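Long-range contacts in cobalamin biosynthesis protein CobN (Mycobacterium tuberculosis, PDB 7C6O), which forms the large catalytic subunit of cobaltochelatase, the enzyme that inserts cobalt into the corrin ring during cobalamin biosynthesis: residues Ile1068-Asp1073 / Ala1144-Tyr1149; Ser58-Arg63 / Leu152-Cys157; Leu289-Asp294 / Pro305-Ser310. One frame throughout, in Å; residues are numbered along the deposited sequence.

Contact 1. Residues Ile1068-Asp1073 / Ala1144-Tyr1149; sequences IADSDD and AATVDY
Y1149, on helix 1136-1157, lays its phenol ring against the backbone of A1069-D1072, part of the link from strand 1056-1061 of the C-terminal mixed sheet to helix 1072-1089, and packing is closest here. D1072 N stands 3.6 Å above the Y1149 ring plane, over the ring centre, with S1071 C over the same face nearer the rim. A1145 O covers part of the opposite face. The ring reaches this slot because CG stands opposite its own carbonyl carbon (chi1 -56°), which swings the phenol back over the preceding helical turn. Its edge is engaged too: CD2 of Y1149 comes within 3.4 Å of A1069 O, and CE2 of Y1149 within 3.4 Å of D1070 O. A1069 O also takes a C-H...O contact from T1146 CA at 3.5 Å (159° at the hydrogen).

The side of D1072 is looser and wetter. Its CB lies 3.6 Å from Y1149 CE1, the two side chains running the same way with the carboxylate turned 51° from the ring plane. D1072 OD1 and Y1149 OH stay 3.8 Å apart, and a water bridges them, 2.6 Å from Y1149 OH and donating to D1072 OD1 over 3.3 Å. Just before D1072, S1071 occupies the N-cap position.

The side chains of D1070 and T1146 lie side by side without bonding directly; R1122 of helix 1111-1123 reaches both, T1146 OG1 also bonds to E1142 O, and R698 makes a salt bridge to D1070 OD2. The two arginines probably keep D1070 ionised. Direct contact between the segments is thus ring-on-peptide packing and close C-H...O approach, while the polar linkage passes through an arginine and a water, and the buried D1072 N is left without a partner.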
loop_
_atom_site.group_PDB
_atom_site.type_symbol
_atom_site.label_atom_id
_atom_site.label_comp_id
_atom_site.label_asym_id
_atom_site.label_seq_id
_atom_site.Cartn_x
_atom_site.Cartn_y
_atom_site.Cartn_z
ATOM N N ILE A 1068 -3.134 -10.555 -15.632
ATOM C CA ILE A 1068 -3.757 -9.337 -16.143
ATOM C C ILE A 1068 -5.237 -9.506 -16.442
ATOM O O ILE A 1068 -5.933 -8.505 -16.652
ATOM C CB ILE A 1068 -3.033 -8.826 -17.406
ATOM C CG1 ILE A 1068 -3.127 -9.848 -18.540
ATOM C CG2 ILE A 1068 -1.584 -8.505 -17.087
ATOM C CD1 ILE A 1068 -2.727 -9.287 -19.898
ATOM N N ALA A 1069 -5.736 -10.741 -16.470
ATOM C CA ALA A 1069 -7.162 -11.009 -16.585
ATOM C C ALA A 1069 -7.793 -11.347 -15.240
ATOM O O ALA A 1069 -8.966 -11.733 -15.196
ATOM C CB ALA A 1069 -7.408 -12.142 -17.586
ATOM N N ASP A 1070 -7.034 -11.208 -14.147
ATOM C CA ASP A 1070 -7.500 -11.482 -12.792
ATOM C C ASP A 1070 -7.865 -10.232 -12.011
ATOM O O ASP A 1070 -8.528 -10.343 -10.974
ATOM C CB ASP A 1070 -6.426 -12.234 -11.994
ATOM C CG ASP A 1070 -6.542 -13.725 -12.132
ATOM O OD1 ASP A 1070 -7.660 -14.204 -12.413
ATOM O OD2 ASP A 1070 -5.517 -14.418 -11.954
ATOM N N SER A 1071 -7.429 -9.058 -12.460
ATOM C CA SER A 1071 -7.686 -7.814 -11.752
ATOM C C SER A 1071 -8.100 -6.743 -12.746
ATOM O O SER A 1071 -7.533 -6.642 -13.837
ATOM C CB SER A 1071 -6.459 -7.337 -10.968
ATOM O OG SER A 1071 -6.694 -6.059 -10.399
ATOM N N ASP A 1072 -9.092 -5.943 -12.355
ATOM C CA ASP A 1072 -9.575 -4.867 -13.208
ATOM C C ASP A 1072 -8.534 -3.774 -13.419
ATOM O O ASP A 1072 -8.647 -3.004 -14.378
ATOM C CB ASP A 1072 -10.831 -4.251 -12.599
ATOM C CG ASP A 1072 -10.624 -3.839 -11.156
ATOM O OD1 ASP A 1072 -10.606 -4.729 -10.279
ATOM O OD2 ASP A 1072 -10.447 -2.629 -10.906
ATOM N N ASP A 1073 -7.529 -3.686 -12.547
ATOM C CA ASP A 1073 -6.623 -2.543 -12.590
ATOM C C ASP A 1073 -5.757 -2.541 -13.843
ATOM O O ASP A 1073 -5.375 -1.469 -14.325
ATOM C CB ASP A 1073 -5.757 -2.522 -11.334
ATOM C CG ASP A 1073 -6.545 -2.140 -10.098
ATOM O OD1 ASP A 1073 -7.312 -1.154 -10.164
ATOM O OD2 ASP A 1073 -6.408 -2.830 -9.069
ATOM N N ALA A 1144 -16.342 -15.452 -13.637
ATOM C CA ALA A 1144 -17.107 -14.336 -14.183
ATOM C C ALA A 1144 -16.273 -13.063 -14.240
ATOM O O ALA A 1144 -16.389 -12.284 -15.193
ATOM C CB ALA A 1144 -18.371 -14.107 -13.354
ATOM N N ALA A 1145 -15.442 -12.825 -13.223
ATOM C CA ALA A 1145 -14.586 -11.645 -13.240
ATOM C C ALA A 1145 -13.603 -11.703 -14.398
ATOM O O ALA A 1145 -13.323 -10.682 -15.037
ATOM C CB ALA A 1145 -13.841 -11.509 -11.912
ATOM N N THR A 1146 -13.076 -12.898 -14.689
ATOM C CA THR A 1146 -12.159 -13.056 -15.812
ATOM C C THR A 1146 -12.819 -12.645 -17.123
ATOM O O THR A 1146 -12.191 -11.989 -17.961
ATOM C CB THR A 1146 -11.663 -14.503 -15.884
ATOM O OG1 THR A 1146 -10.910 -14.810 -14.702
ATOM C CG2 THR A 1146 -10.778 -14.714 -17.108
ATOM N N VAL A 1147 -14.090 -13.008 -17.314
ATOM C CA VAL A 1147 -14.801 -12.583 -18.518
ATOM C C VAL A 1147 -14.887 -11.062 -18.574
ATOM O O VAL A 1147 -14.663 -10.452 -19.627
ATOM C CB VAL A 1147 -16.195 -13.233 -18.581
ATOM C CG1 VAL A 1147 -16.975 -12.694 -19.768
ATOM C CG2 VAL A 1147 -16.072 -14.751 -18.669
ATOM N N ASP A 1148 -15.198 -10.429 -17.442
ATOM C CA ASP A 1148 -15.328 -8.975 -17.412
ATOM C C ASP A 1148 -13.999 -8.287 -17.702
ATOM O O ASP A 1148 -13.961 -7.267 -18.399
ATOM C CB ASP A 1148 -15.868 -8.521 -16.055
ATOM C CG ASP A 1148 -17.371 -8.709 -15.920
ATOM O OD1 ASP A 1148 -18.047 -8.958 -16.940
ATOM O OD2 ASP A 1148 -17.876 -8.608 -14.782
ATOM N N TYR A 1149 -12.899 -8.822 -17.168
ATOM C CA TYR A 1149 -11.614 -8.150 -17.318
ATOM C C TYR A 1149 -11.030 -8.374 -18.706
ATOM O O TYR A 1149 -10.396 -7.475 -19.265
ATOM C CB TYR A 1149 -10.647 -8.616 -16.227
ATOM C CG TYR A 1149 -11.190 -8.405 -14.826
ATOM C CD1 TYR A 1149 -12.145 -7.425 -14.572
ATOM C CD2 TYR A 1149 -10.760 -9.192 -13.763
ATOM C CE1 TYR A 1149 -12.655 -7.233 -13.300
ATOM C CE2 TYR A 1149 -11.264 -9.003 -12.484
ATOM C CZ TYR A 1149 -12.210 -8.024 -12.262
ATOM O OH TYR A 1149 -12.716 -7.831 -10.995
HETATM O O HOH W 1 -13.658 -5.746 -9.799
#

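Contact 2. Residues Ser58-Arg63 / Leu152-Cys157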
loop_
_atom_site.group_PDB
_atom_site.type_symbol
_atom_site.label_atom_id
_atom_site.label_comp_id
_atom_site.label_asym_id
_atom_site.label_seq_id
_atom_site.Cartn_x
_atom_site.Cartn_y
_atom_site.Cartn_z
ATOM N N SER A 58 9.284 29.343 32.270
ATOM C CA SER A 58 9.607 29.546 33.679
ATOM C C SER A 58 8.843 30.717 34.283
ATOM O O SER A 58 8.630 30.752 35.500
ATOM C CB SER A 58 11.110 29.775 33.850
ATOM O OG SER A 58 11.464 31.091 33.456
ATOM N N GLY A 59 8.437 31.684 33.465
ATOM C CA GLY A 59 7.784 32.869 33.973
ATOM C C GLY A 59 8.715 33.906 34.559
ATOM O O GLY A 59 8.244 34.978 34.961
ATOM N N LYS A 60 10.013 33.622 34.631
ATOM C CA LYS A 60 10.983 34.609 35.074
ATOM C C LYS A 60 11.222 35.645 33.978
ATOM O O LYS A 60 10.887 35.442 32.808
ATOM C CB LYS A 60 12.301 33.934 35.455
ATOM C CG LYS A 60 12.262 33.154 36.764
ATOM C CD LYS A 60 12.031 34.088 37.940
ATOM C CE LYS A 60 12.643 33.564 39.222
ATOM N NZ LYS A 60 12.597 34.591 40.305
ATOM N N ASN A 61 11.816 36.772 34.374
ATOM C CA ASN A 61 12.051 37.889 33.460
ATOM C C ASN A 61 13.275 37.581 32.606
ATOM O O ASN A 61 14.388 38.057 32.842
ATOM C CB ASN A 61 12.220 39.195 34.224
ATOM C CG ASN A 61 12.375 40.385 33.302
ATOM O OD1 ASN A 61 11.984 40.332 32.136
ATOM N ND2 ASN A 61 12.954 41.465 33.813
ATOM N N TYR A 62 13.048 36.766 31.583
ATOM C CA TYR A 62 14.072 36.385 30.625
ATOM C C TYR A 62 13.833 37.068 29.287
ATOM O O TYR A 62 12.687 37.283 28.882
ATOM C CB TYR A 62 14.071 34.870 30.378
ATOM C CG TYR A 62 14.839 33.997 31.347
ATOM C CD1 TYR A 62 16.226 33.933 31.308
ATOM C CD2 TYR A 62 14.173 33.174 32.248
ATOM C CE1 TYR A 62 16.930 33.109 32.170
ATOM C CE2 TYR A 62 14.867 32.345 33.113
ATOM C CZ TYR A 62 16.246 32.316 33.069
ATOM O OH TYR A 62 16.940 31.491 33.926
ATOM N N ARG A 63 14.923 37.429 28.620
ATOM C CA ARG A 63 14.940 37.633 27.181
ATOM C C ARG A 63 15.707 36.475 26.557
ATOM O O ARG A 63 16.633 35.931 27.166
ATOM C CB ARG A 63 15.599 38.960 26.794
ATOM C CG ARG A 63 15.022 40.186 27.477
ATOM C CD ARG A 63 13.604 40.484 27.029
ATOM N NE ARG A 63 13.075 41.655 27.722
ATOM C CZ ARG A 63 12.469 41.609 28.904
ATOM N NH1 ARG A 63 12.308 40.449 29.523
ATOM N NH2 ARG A 63 12.024 42.724 29.466
ATOM N N LEU A 152 17.510 29.103 37.993
ATOM C CA LEU A 152 18.716 29.709 37.435
ATOM C C LEU A 152 18.626 31.228 37.447
ATOM O O LEU A 152 19.595 31.913 37.800
ATOM C CB LEU A 152 18.956 29.211 36.009
ATOM C CG LEU A 152 20.106 29.900 35.263
ATOM C CD1 LEU A 152 21.462 29.580 35.903
ATOM C CD2 LEU A 152 20.094 29.523 33.786
ATOM N N HIS A 153 17.470 31.771 37.062
ATOM C CA HIS A 153 17.290 33.218 37.060
ATOM C C HIS A 153 17.520 33.794 38.452
ATOM O O HIS A 153 18.232 34.792 38.615
ATOM C CB HIS A 153 15.890 33.564 36.554
ATOM C CG HIS A 153 15.684 35.023 36.294
ATOM N ND1 HIS A 153 15.636 35.960 37.303
ATOM C CD2 HIS A 153 15.502 35.706 35.138
ATOM C CE1 HIS A 153 15.440 37.158 36.780
ATOM N NE2 HIS A 153 15.355 37.030 35.468
ATOM N N ALA A 154 16.930 33.166 39.471
ATOM C CA ALA A 154 17.091 33.655 40.837
ATOM C C ALA A 154 18.516 33.443 41.337
ATOM O O ALA A 154 19.072 34.307 42.026
ATOM C CB ALA A 154 16.087 32.966 41.758
ATOM N N PHE A 155 19.118 32.298 41.006
ATOM C CA PHE A 155 20.502 32.048 41.394
ATOM C C PHE A 155 21.427 33.127 40.846
ATOM O O PHE A 155 22.285 33.650 41.565
ATOM C CB PHE A 155 20.948 30.667 40.911
ATOM C CG PHE A 155 22.434 30.449 40.996
ATOM C CD1 PHE A 155 23.039 30.178 42.214
ATOM C CD2 PHE A 155 23.228 30.534 39.861
ATOM C CE1 PHE A 155 24.406 29.988 42.301
ATOM C CE2 PHE A 155 24.597 30.344 39.937
ATOM C CZ PHE A 155 25.189 30.071 41.160
ATOM N N LEU A 156 21.263 33.476 39.569
ATOM C CA LEU A 156 22.151 34.461 38.964
ATOM C C LEU A 156 21.921 35.849 39.545
ATOM O O LEU A 156 22.880 36.579 39.818
ATOM C CB LEU A 156 21.963 34.475 37.452
ATOM C CG LEU A 156 22.463 33.212 36.755
ATOM C CD1 LEU A 156 22.088 33.258 35.291
ATOM C CD2 LEU A 156 23.966 33.087 36.938
ATOM N N CYS A 157 20.657 36.229 39.738
ATOM C CA CYS A 157 20.357 37.534 40.320
ATOM C C CYS A 157 20.944 37.659 41.721
ATOM O O CYS A 157 21.637 38.638 42.030
ATOM C CB CYS A 157 18.845 37.761 40.344
ATOM S SG CYS A 157 18.120 38.079 38.727
HETATM O O HOH W 2 14.873 36.043 39.944
#
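A single imidazole, that of H153, works in three directions at once: its edge meets the face of Y62, NE2 bonds to N61 O, and ND1 shares a water with K60. The contact belongs to the N-terminal α/β domain, where helix 146-161 packs across one face of a four-stranded parallel sheet of order 2-1-3-4 and meets the start of strand 62-65, an outermost strand.

The rings of Y62 and H153 form a T-shaped pair, planes at 85° and centroids 5.0 Å apart, with H153 CD2 directed at the middle of the Y62 face. With CG anti to the backbone N (chi1 -170°), the H153 side chain extends from the helix toward the strand. NE2 of H153 donates to N61 O at 3.0 Å; the carbonyl oxygen lies close to the imidazole plane, but the donor stands 59° out of the carbonyl plane, so the bond avoids a lone pair and is bent. N61 is the centre of an inverse gamma turn closed by Y62 N and K60 O at 2.8 Å, while its own buried backbone N has no partner.

Past the imidazole, Y62 OH continues to the helix, bonding to L149 O, and lies 3.7 Å from L152 CD2. The loop is tied to the end of helix 49-58 by an ST turn, S58 OG accepting from K60 N. K60 bends at its second torsion and passes obliquely by the imidazole, K60 CB 3.7 Å from H153 CG. Its NZ donates a hydrogen bond to a water 2.7 Å away, which also lies 2.8 Å from H153 ND1.

Contact 3. Residues Leu289-Asp294 / Pro305-Ser310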
loop_
_atom_site.group_PDB
_atom_site.type_symbol
_atom_site.label_atom_id
_atom_site.label_comp_id
_atom_site.label_asym_id
_atom_site.label_seq_id
_atom_site.Cartn_x
_atom_site.Cartn_y
_atom_site.Cartn_z
ATOM N N LEU A 289 1.868 16.644 13.608
ATOM C CA LEU A 289 2.476 17.087 12.364
ATOM C C LEU A 289 3.525 18.160 12.622
ATOM O O LEU A 289 3.344 19.044 13.465
ATOM C CB LEU A 289 1.410 17.615 11.406
ATOM C CG LEU A 289 0.286 16.632 11.078
ATOM C CD1 LEU A 289 -0.494 17.098 9.861
ATOM C CD2 LEU A 289 0.838 15.230 10.864
ATOM N N THR A 290 4.636 18.067 11.894
ATOM C CA THR A 290 5.657 19.108 11.898
ATOM C C THR A 290 5.344 20.227 10.916
ATOM O O THR A 290 6.251 20.955 10.495
ATOM C CB THR A 290 7.030 18.505 11.588
ATOM O OG1 THR A 290 7.016 17.928 10.278
ATOM C CG2 THR A 290 7.374 17.429 12.601
ATOM N N SER A 291 4.076 20.364 10.543
ATOM C CA SER A 291 3.566 21.392 9.654
ATOM C C SER A 291 2.356 22.049 10.302
ATOM O O SER A 291 1.693 21.434 11.144
ATOM C CB SER A 291 3.182 20.797 8.290
ATOM O OG SER A 291 2.424 19.613 8.453
ATOM N N PRO A 292 2.054 23.296 9.946
ATOM C CA PRO A 292 0.979 24.020 10.638
ATOM C C PRO A 292 -0.401 23.502 10.261
ATOM O O PRO A 292 -0.618 22.935 9.188
ATOM C CB PRO A 292 1.172 25.467 10.175
ATOM C CG PRO A 292 1.831 25.340 8.844
ATOM C CD PRO A 292 2.733 24.142 8.947
ATOM N N ARG A 293 -1.353 23.728 11.169
ATOM C CA ARG A 293 -2.696 23.190 10.976
ATOM C C ARG A 293 -3.396 23.809 9.772
ATOM O O ARG A 293 -4.158 23.120 9.083
ATOM C CB ARG A 293 -3.538 23.393 12.236
ATOM C CG ARG A 293 -4.897 22.703 12.176
ATOM C CD ARG A 293 -5.722 22.986 13.419
ATOM N NE ARG A 293 -6.988 22.257 13.417
ATOM C CZ ARG A 293 -8.102 22.697 12.838
ATOM N NH1 ARG A 293 -8.110 23.863 12.206
ATOM N NH2 ARG A 293 -9.209 21.969 12.888
ATOM N N ASP A 294 -3.159 25.094 9.494
ATOM C CA ASP A 294 -3.843 25.730 8.373
ATOM C C ASP A 294 -3.482 25.058 7.053
ATOM O O ASP A 294 -4.336 24.918 6.169
ATOM C CB ASP A 294 -3.529 27.229 8.333
ATOM C CG ASP A 294 -2.090 27.525 7.946
ATOM O OD1 ASP A 294 -1.198 26.706 8.250
ATOM O OD2 ASP A 294 -1.853 28.590 7.338
ATOM N N PRO A 305 6.098 15.026 3.282
ATOM C CA PRO A 305 6.882 13.804 3.019
ATOM C C PRO A 305 7.696 13.337 4.216
ATOM O O PRO A 305 7.840 12.125 4.424
ATOM C CB PRO A 305 7.772 14.219 1.839
ATOM C CG PRO A 305 6.970 15.269 1.129
ATOM C CD PRO A 305 6.278 16.038 2.226
ATOM N N LEU A 306 8.227 14.265 5.020
ATOM C CA LEU A 306 8.948 13.867 6.225
ATOM C C LEU A 306 8.031 13.148 7.206
ATOM O O LEU A 306 8.410 12.125 7.792
ATOM C CB LEU A 306 9.583 15.090 6.890
ATOM C CG LEU A 306 9.896 14.951 8.384
ATOM C CD1 LEU A 306 11.035 13.965 8.623
ATOM C CD2 LEU A 306 10.208 16.308 9.006
ATOM N N ASP A 307 6.818 13.670 7.404
ATOM C CA ASP A 307 5.908 13.055 8.363
ATOM C C ASP A 307 5.371 11.719 7.861
ATOM O O ASP A 307 5.119 10.820 8.669
ATOM C CB ASP A 307 4.765 14.013 8.690
ATOM C CG ASP A 307 5.211 15.163 9.581
ATOM O OD1 ASP A 307 6.398 15.188 9.971
ATOM O OD2 ASP A 307 4.376 16.037 9.890
ATOM N N VAL A 308 5.198 11.567 6.545
ATOM C CA VAL A 308 4.790 10.275 5.994
ATOM C C VAL A 308 5.799 9.200 6.372
ATOM O O VAL A 308 5.437 8.116 6.847
ATOM C CB VAL A 308 4.621 10.365 4.466
ATOM C CG1 VAL A 308 4.451 8.966 3.869
ATOM C CG2 VAL A 308 3.444 11.254 4.109
ATOM N N ALA A 309 7.087 9.492 6.178
ATOM C CA ALA A 309 8.128 8.509 6.454
ATOM C C ALA A 309 8.287 8.269 7.952
ATOM O O ALA A 309 8.312 7.120 8.407
ATOM C CB ALA A 309 9.453 8.968 5.841
ATOM N N SER A 310 8.391 9.342 8.739
ATOM C CA SER A 310 8.806 9.216 10.132
ATOM C C SER A 310 7.664 8.896 11.087
ATOM O O SER A 310 7.901 8.267 12.125
ATOM C CB SER A 310 9.504 10.501 10.593
ATOM O OG SER A 310 8.648 11.622 10.467
HETATM O O HOH W 3 2.814 17.033 7.971
#
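The carboxylate oxygen OD2 of D307 is gripped from two quarters: T290 N donates to it at 2.9 Å, and a water donates to the same D307 OD2 at 2.7 Å. The T290 bond is fairly straight (155°) and uses the syn lone pair, on the side of the other oxygen. That other oxygen, D307 OD1, lies 2.8 Å from T290 OG1, although the hydroxyl proton has a second acceptor within reach. T290 OG1 sits between its backbone N and carbonyl carbon (chi1 62°), which puts the hydroxyl on the same side as the backbone N, so that both face the D307 carboxylate, and the two side chains cross at an angle.

Carbon atoms add to the contact: L289 CA approaches D307 OD2 to 3.3 Å, and L306 CD2 lies 3.8 Å from T290 OG1. The water on D307 OD2 also lies 2.7 Å from S291 OG, carrying the link one residue further along the loop. L289 itself packs against P325 and F328 of strand 321-331.

D307 stands in the first turn of helix 305-313, where its backbone N bonds to S304 OG. The positive end of the helix dipole would probably stabilise the carboxylate's negative charge there. S310, one turn after L306, bonds back to L306 O through OG (2.7 Å) and through its backbone N.

The carboxylate thus ties the loop just beyond strand 283-289 to the start of a helix later in the connection from that strand to its parallel neighbour 321-331, an arrangement belonging to the beta-alpha-beta crossover of an α/β sheet.

In the fold
From the N terminus, contact 2 closes first: 88 residues after the loop at strand 62-65, helix 146-161 returns over a face of the N-terminal parallel sheet, toward strands 42-46 and 84-89. Contact 3 follows with a short closure of ten intervening residues, inside the crossover between strands 283-289 and 321-331 of the next, seven-stranded sheet. Contact 1 comes last, its 70-residue loop joining the start of helix 1072-1089 to helix 1136-1157 in the C-terminal part. The three lie in series and none nests or crosses. Contacts 2 and 3 share one side of the chain's centre, their own centres 34 Å apart; contact 1 lies on the other side, its centre 72 Å from that of contact 2.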